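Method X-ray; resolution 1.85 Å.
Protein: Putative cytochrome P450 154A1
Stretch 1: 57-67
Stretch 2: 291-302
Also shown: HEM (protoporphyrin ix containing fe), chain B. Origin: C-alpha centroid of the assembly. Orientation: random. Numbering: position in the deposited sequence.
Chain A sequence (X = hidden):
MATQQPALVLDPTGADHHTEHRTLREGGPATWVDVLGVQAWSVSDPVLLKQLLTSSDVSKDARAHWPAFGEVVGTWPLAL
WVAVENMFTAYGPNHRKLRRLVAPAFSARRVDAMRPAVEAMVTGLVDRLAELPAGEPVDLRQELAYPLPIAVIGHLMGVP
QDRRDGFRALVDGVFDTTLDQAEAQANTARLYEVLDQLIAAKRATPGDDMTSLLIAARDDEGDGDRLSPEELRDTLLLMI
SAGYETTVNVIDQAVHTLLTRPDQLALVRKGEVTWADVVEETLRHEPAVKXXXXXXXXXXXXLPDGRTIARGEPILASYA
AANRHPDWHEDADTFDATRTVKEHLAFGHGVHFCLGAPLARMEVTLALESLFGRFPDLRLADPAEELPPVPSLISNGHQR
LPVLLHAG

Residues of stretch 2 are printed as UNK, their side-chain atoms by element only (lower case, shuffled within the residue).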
# COMPACT_ATOMS: atom_id res chain seq x y z
N ASP A 57 -21.55 4.26 10.89
CA ASP A 57 -21.94 5.43 10.11
C ASP A 57 -20.97 5.87 9.02
O ASP A 57 -21.17 6.91 8.40
CB ASP A 57 -22.23 6.60 11.04
CG ASP A 57 -23.31 6.29 12.05
OD1 ASP A 57 -24.33 5.69 11.65
OD2 ASP A 57 -23.15 6.65 13.23
N VAL A 58 -19.93 5.08 8.79
CA VAL A 58 -18.93 5.40 7.78
C VAL A 58 -18.86 4.19 6.85
O VAL A 58 -18.87 3.05 7.31
CB VAL A 58 -17.56 5.68 8.41
CG1 VAL A 58 -16.51 5.87 7.34
CG2 VAL A 58 -17.65 6.93 9.29
N SER A 59 -18.78 4.44 5.55
CA SER A 59 -18.73 3.36 4.56
C SER A 59 -17.78 3.56 3.39
O SER A 59 -17.41 4.69 3.05
CB SER A 59 -20.14 3.15 4.01
OG SER A 59 -20.15 2.37 2.83
N LYS A 60 -17.39 2.45 2.77
CA LYS A 60 -16.49 2.46 1.62
C LYS A 60 -17.31 2.11 0.38
O LYS A 60 -16.77 2.04 -0.73
CB LYS A 60 -15.38 1.42 1.77
CG LYS A 60 -14.40 1.67 2.92
CD LYS A 60 -13.06 1.00 2.64
CE LYS A 60 -12.33 1.72 1.51
NZ LYS A 60 -11.21 0.92 0.93
N ASP A 61 -18.61 1.89 0.57
CA ASP A 61 -19.51 1.54 -0.54
C ASP A 61 -20.09 2.80 -1.18
O ASP A 61 -21.13 3.31 -0.75
CB ASP A 61 -20.64 0.65 -0.03
CG ASP A 61 -21.48 0.06 -1.16
OD1 ASP A 61 -21.50 0.63 -2.27
OD2 ASP A 61 -22.15 -0.97 -0.92
N ALA A 62 -19.41 3.30 -2.21
CA ALA A 62 -19.83 4.51 -2.92
C ALA A 62 -21.18 4.35 -3.60
O ALA A 62 -22.03 5.24 -3.56
CB ALA A 62 -18.78 4.89 -3.97
N ARG A 63 -21.39 3.20 -4.23
CA ARG A 63 -22.63 2.91 -4.91
C ARG A 63 -23.83 3.10 -3.98
O ARG A 63 -24.84 3.68 -4.36
CB ARG A 63 -22.59 1.47 -5.43
CG ARG A 63 -23.68 1.11 -6.42
CD ARG A 63 -23.32 -0.16 -7.18
NE ARG A 63 -22.15 0.00 -8.04
CZ ARG A 63 -20.89 -0.11 -7.64
NH1 ARG A 63 -20.61 -0.40 -6.38
NH2 ARG A 63 -19.90 0.06 -8.51
N ALA A 64 -23.70 2.63 -2.75
CA ALA A 64 -24.78 2.76 -1.79
C ALA A 64 -24.79 4.02 -0.93
O ALA A 64 -25.86 4.54 -0.60
CB ALA A 64 -24.79 1.53 -0.87
N HIS A 65 -23.61 4.54 -0.59
CA HIS A 65 -23.55 5.73 0.24
C HIS A 65 -22.98 7.05 -0.27
O HIS A 65 -22.85 8.00 0.51
CB HIS A 65 -22.86 5.33 1.55
CG HIS A 65 -23.47 4.14 2.22
ND1 HIS A 65 -24.78 4.11 2.65
CD2 HIS A 65 -22.95 2.92 2.51
CE1 HIS A 65 -25.04 2.93 3.19
NE2 HIS A 65 -23.95 2.19 3.11
N TRP A 66 -22.63 7.13 -1.55
CA TRP A 66 -22.07 8.37 -2.09
C TRP A 66 -22.98 8.85 -3.23
O TRP A 66 -22.88 8.37 -4.35
CB TRP A 66 -20.64 8.17 -2.59
CG TRP A 66 -19.93 9.45 -2.95
CD1 TRP A 66 -20.25 10.71 -2.52
CD2 TRP A 66 -18.74 9.59 -3.73
NE1 TRP A 66 -19.32 11.62 -2.98
CE2 TRP A 66 -18.38 10.95 -3.72
CE3 TRP A 66 -17.93 8.68 -4.43
CZ2 TRP A 66 -17.25 11.44 -4.39
CZ3 TRP A 66 -16.80 9.17 -5.10
CH2 TRP A 66 -16.48 10.54 -5.07
N PRO A 67 -23.87 9.80 -2.94
CA PRO A 67 -24.81 10.35 -3.93
C PRO A 67 -24.16 10.86 -5.22
O PRO A 67 -24.74 10.76 -6.30
CB PRO A 67 -25.52 11.46 -3.16
CG PRO A 67 -25.54 10.92 -1.76
CD PRO A 67 -24.13 10.39 -1.61
N UNK A 291 -2.55 8.41 1.68
CA UNK A 291 -3.97 8.76 1.79
C UNK A 291 -4.76 7.61 1.20
O UNK A 291 -4.33 7.01 0.21
n UNK A 291 -3.73 11.98 2.52
c UNK A 291 -2.84 12.96 2.63
c UNK A 291 -4.26 10.04 0.99
c UNK A 291 -2.34 11.78 0.85
n UNK A 291 -1.99 12.85 1.63
c UNK A 291 -3.44 11.22 1.41
N UNK A 292 -5.92 7.33 1.78
CA UNK A 292 -6.74 6.23 1.28
C UNK A 292 -8.13 6.62 0.78
O UNK A 292 -9.02 6.91 1.57
c UNK A 292 -6.88 5.16 2.37
c UNK A 292 -8.73 3.66 1.53
c UNK A 292 -7.29 3.71 2.02
c UNK A 292 -6.34 3.17 0.96
N UNK A 293 -8.32 6.67 -0.54
CA UNK A 293 -9.64 7.02 -1.09
C UNK A 293 -10.46 5.72 -1.14
O UNK A 293 -9.94 4.70 -1.57
c UNK A 293 -8.13 6.71 -2.87
c UNK A 293 -7.30 6.63 -1.60
c UNK A 293 -9.30 7.55 -2.48
N UNK A 294 -11.70 5.73 -0.67
CA UNK A 294 -12.36 6.90 -0.11
C UNK A 294 -13.50 6.33 0.75
O UNK A 294 -13.91 5.19 0.56
c UNK A 294 -13.36 9.20 -0.96
c UNK A 294 -12.16 10.01 -0.48
c UNK A 294 -12.93 7.76 -1.24
c UNK A 294 -13.93 9.82 -2.25
N UNK A 295 -13.99 7.12 1.70
CA UNK A 295 -15.08 6.68 2.56
C UNK A 295 -16.18 7.73 2.53
O UNK A 295 -15.94 8.86 2.10
c UNK A 295 -14.58 6.45 3.99
c UNK A 295 -13.40 4.93 5.61
n UNK A 295 -11.62 1.73 5.85
n UNK A 295 -13.01 3.56 5.90
c UNK A 295 -13.89 5.11 4.17
n UNK A 295 -10.98 3.67 4.80
c UNK A 295 -11.87 2.99 5.51
N UNK A 296 -17.38 7.37 2.97
CA UNK A 296 -18.50 8.30 2.97
C UNK A 296 -19.31 8.23 4.25
O UNK A 296 -19.40 7.18 4.88
c UNK A 296 -17.95 8.47 -0.24
c UNK A 296 -16.87 6.70 -1.45
c UNK A 296 -19.40 8.01 1.77
c UNK A 296 -17.52 5.75 -0.66
c UNK A 296 -17.08 8.05 -1.24
c UNK A 296 -18.61 7.55 0.57
o UNK A 296 -15.96 6.30 -2.41
c UNK A 296 -18.39 6.19 0.34
N UNK A 297 -19.89 9.36 4.64
CA UNK A 297 -20.69 9.41 5.85
C UNK A 297 -22.09 8.88 5.53
O UNK A 297 -22.77 9.39 4.65
c UNK A 297 -20.78 10.85 6.36
N UNK A 298 -22.50 7.84 6.25
CA UNK A 298 -23.81 7.24 6.04
C UNK A 298 -24.87 8.17 6.64
O UNK A 298 -26.03 8.18 6.21
c UNK A 298 -23.89 5.86 6.71
c UNK A 298 -25.27 5.24 6.48
c UNK A 298 -22.80 4.96 6.15
N UNK A 299 -24.45 8.95 7.63
CA UNK A 299 -25.33 9.89 8.31
C UNK A 299 -24.46 11.06 8.76
O UNK A 299 -23.23 10.98 8.69
c UNK A 299 -24.96 8.97 10.63
c UNK A 299 -26.00 9.25 9.55
o UNK A 299 -26.99 10.13 10.07
N UNK A 300 -25.07 12.16 9.20
CA UNK A 300 -24.29 13.31 9.65
C UNK A 300 -23.37 12.86 10.79
O UNK A 300 -23.78 12.09 11.65
c UNK A 300 -25.87 15.21 9.05
o UNK A 300 -25.62 14.93 7.86
o UNK A 300 -26.66 16.12 9.39
c UNK A 300 -25.20 14.42 10.17
N UNK A 301 -22.14 13.36 10.78
CA UNK A 301 -21.16 13.03 11.81
C UNK A 301 -20.56 14.31 12.38
O UNK A 301 -20.08 15.16 11.63
c UNK A 301 -19.57 9.97 9.99
c UNK A 301 -20.59 10.84 10.71
c UNK A 301 -18.98 11.90 12.33
c UNK A 301 -20.02 12.16 11.25
N UNK A 302 -20.58 14.44 13.70
CA UNK A 302 -20.03 15.63 14.36
C UNK A 302 -18.51 15.59 14.46
O UNK A 302 -17.93 14.57 14.83
c UNK A 302 -20.64 15.78 15.76
CHA HEM B . -6.15 -2.79 2.27
CHB HEM B . -3.99 -6.71 0.48
CHC HEM B . 0.33 -4.75 1.38
CHD HEM B . -1.84 -0.84 3.15
C1A HEM B . -5.97 -4.04 1.72
C2A HEM B . -7.02 -4.96 1.31
C3A HEM B . -6.42 -6.05 0.80
C4A HEM B . -4.98 -5.85 0.89
CMA HEM B . -7.09 -7.31 0.22
CAA HEM B . -8.53 -4.68 1.45
CBA HEM B . -9.02 -5.04 2.86
CGA HEM B . -10.51 -4.78 3.12
O1A HEM B . -11.01 -3.76 2.55
O2A HEM B . -11.11 -5.56 3.86
C1B HEM B . -2.64 -6.52 0.55
C2B HEM B . -1.65 -7.48 0.09
C3B HEM B . -0.43 -6.93 0.34
C4B HEM B . -0.65 -5.64 0.96
CMB HEM B . -1.99 -8.84 -0.56
CAB HEM B . 0.97 -7.51 0.05
CBB HEM B . 1.31 -8.78 0.84
C1C HEM B . 0.10 -3.50 1.95
C2C HEM B . 1.18 -2.59 2.37
C3C HEM B . 0.57 -1.48 2.86
C4C HEM B . -0.86 -1.71 2.76
CMC HEM B . 2.69 -2.91 2.22
CAC HEM B . 1.16 -0.17 3.44
CBC HEM B . 2.29 -0.31 4.47
C1D HEM B . -3.20 -1.01 3.07
C2D HEM B . -4.19 -0.05 3.47
C3D HEM B . -5.41 -0.59 3.22
C4D HEM B . -5.17 -1.91 2.67
CMD HEM B . -3.88 1.34 4.06
CAD HEM B . -6.77 0.09 3.45
CBD HEM B . -7.23 0.29 4.90
CGD HEM B . -8.55 1.03 4.83
O1D HEM B . -8.59 2.21 5.20
O2D HEM B . -9.52 0.40 4.36
NA HEM B . -4.74 -4.61 1.46
NB HEM B . -2.00 -5.40 1.08
NC HEM B . -1.13 -2.95 2.21
ND HEM B . -3.81 -2.16 2.56
FE HEM B . -2.93 -3.77 1.85
O HOH W 1 -15.16 3.76 -1.99
O HOH W 2 -24.49 8.47 2.58

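Position 291 carries one carbon leading into a five-membered ring of three carbons and two nitrogens, an imidazole; its side chain is out of reach of the first stretch. It is His291. Position 292 has four carbons forked at the second, the pattern of leucine. In Leu292 the CA-to-CB bond points sideways, yet the end of the side chain comes nearer, with CD1 3.7 Å from Lys60 NZ.

At 293, three carbons close a ring onto the backbone nitrogen, which only proline does; Pro293 points away from the first stretch. Position 294 again shows four carbons forked at the second, and the peptide bond before it is cis, which is unusual because position 294 is not itself a proline. One terminal methyl lies over a face of the Trp66 ring. This is Leu294, whose CD2 sits 3.9 Å from Trp66 CH2.

Position 295 is a chain of three carbons and a nitrogen, ending in a carbon that bears two more nitrogens: a guanidinium, hence Arg295. Lys60 CD packs over one face of this group, 3.6 Å from Arg295 NH2, while Arg295 CD lies 3.7 Å from Val58 CG1. The charged end serves the heme, with Arg295 NH1 donating to HEM O1D at 2.8 Å and Arg295 NH2 to HEM O2D at 2.9 Å, a paired grip on one propionate.

Position 296 has one carbon, then a six-carbon ring bearing an oxygen. Trp66 CB covers one ring face, and the residue is Tyr296, which gives up 149 Å² to the first stretch. Its ring runs nearly parallel to the five-membered ring of Trp66, at 18°, but is slid aside so that the two barely overlap; Tyr296 CE2 still approaches Trp66 CE3 to 3.4 Å. Ala62 CB lies 3.6 Å from Tyr296 CE1.

A single side-chain carbon at 297 identifies Ala297, paired with Val58 across the strands. At 298, one carbon carries two others, and one of these sits over the His65 ring. Val298 is the fit: its CG2 stands 4.0 Å from the centroid of the His65 ring, almost on the ring normal.

Position 299 has one carbon bearing an oxygen and a carbon, so it is Thr299, with CG2 3.5 Å from Asp57 CG. Two carbons, the second with two oxygens, mark 300 as Asp300, which points away. Four carbons forked at the first, one arm two carbons long, make 301 Ile301; its CD1 meets Val58 CG2 at 3.7 Å. The lone carbon of 302 gives Ala302, out of reach.

The contact is built on a short antiparallel pairing. Ser59 N donates to Tyr296 O at 2.9 Å, Tyr296 N to Ser59 O at 2.7 Å, and Val298 N to Asp57 O at 2.7 Å. Beyond this ladder, the turn and helix bring Ala62, His65 and Trp66 against Tyr296. One water extends the backbone link, donating to His65 O at 2.7 Å and to Ala297 O at 2.8 Å.

Stretch 2 (291-302) HLPLRYAVTDIA
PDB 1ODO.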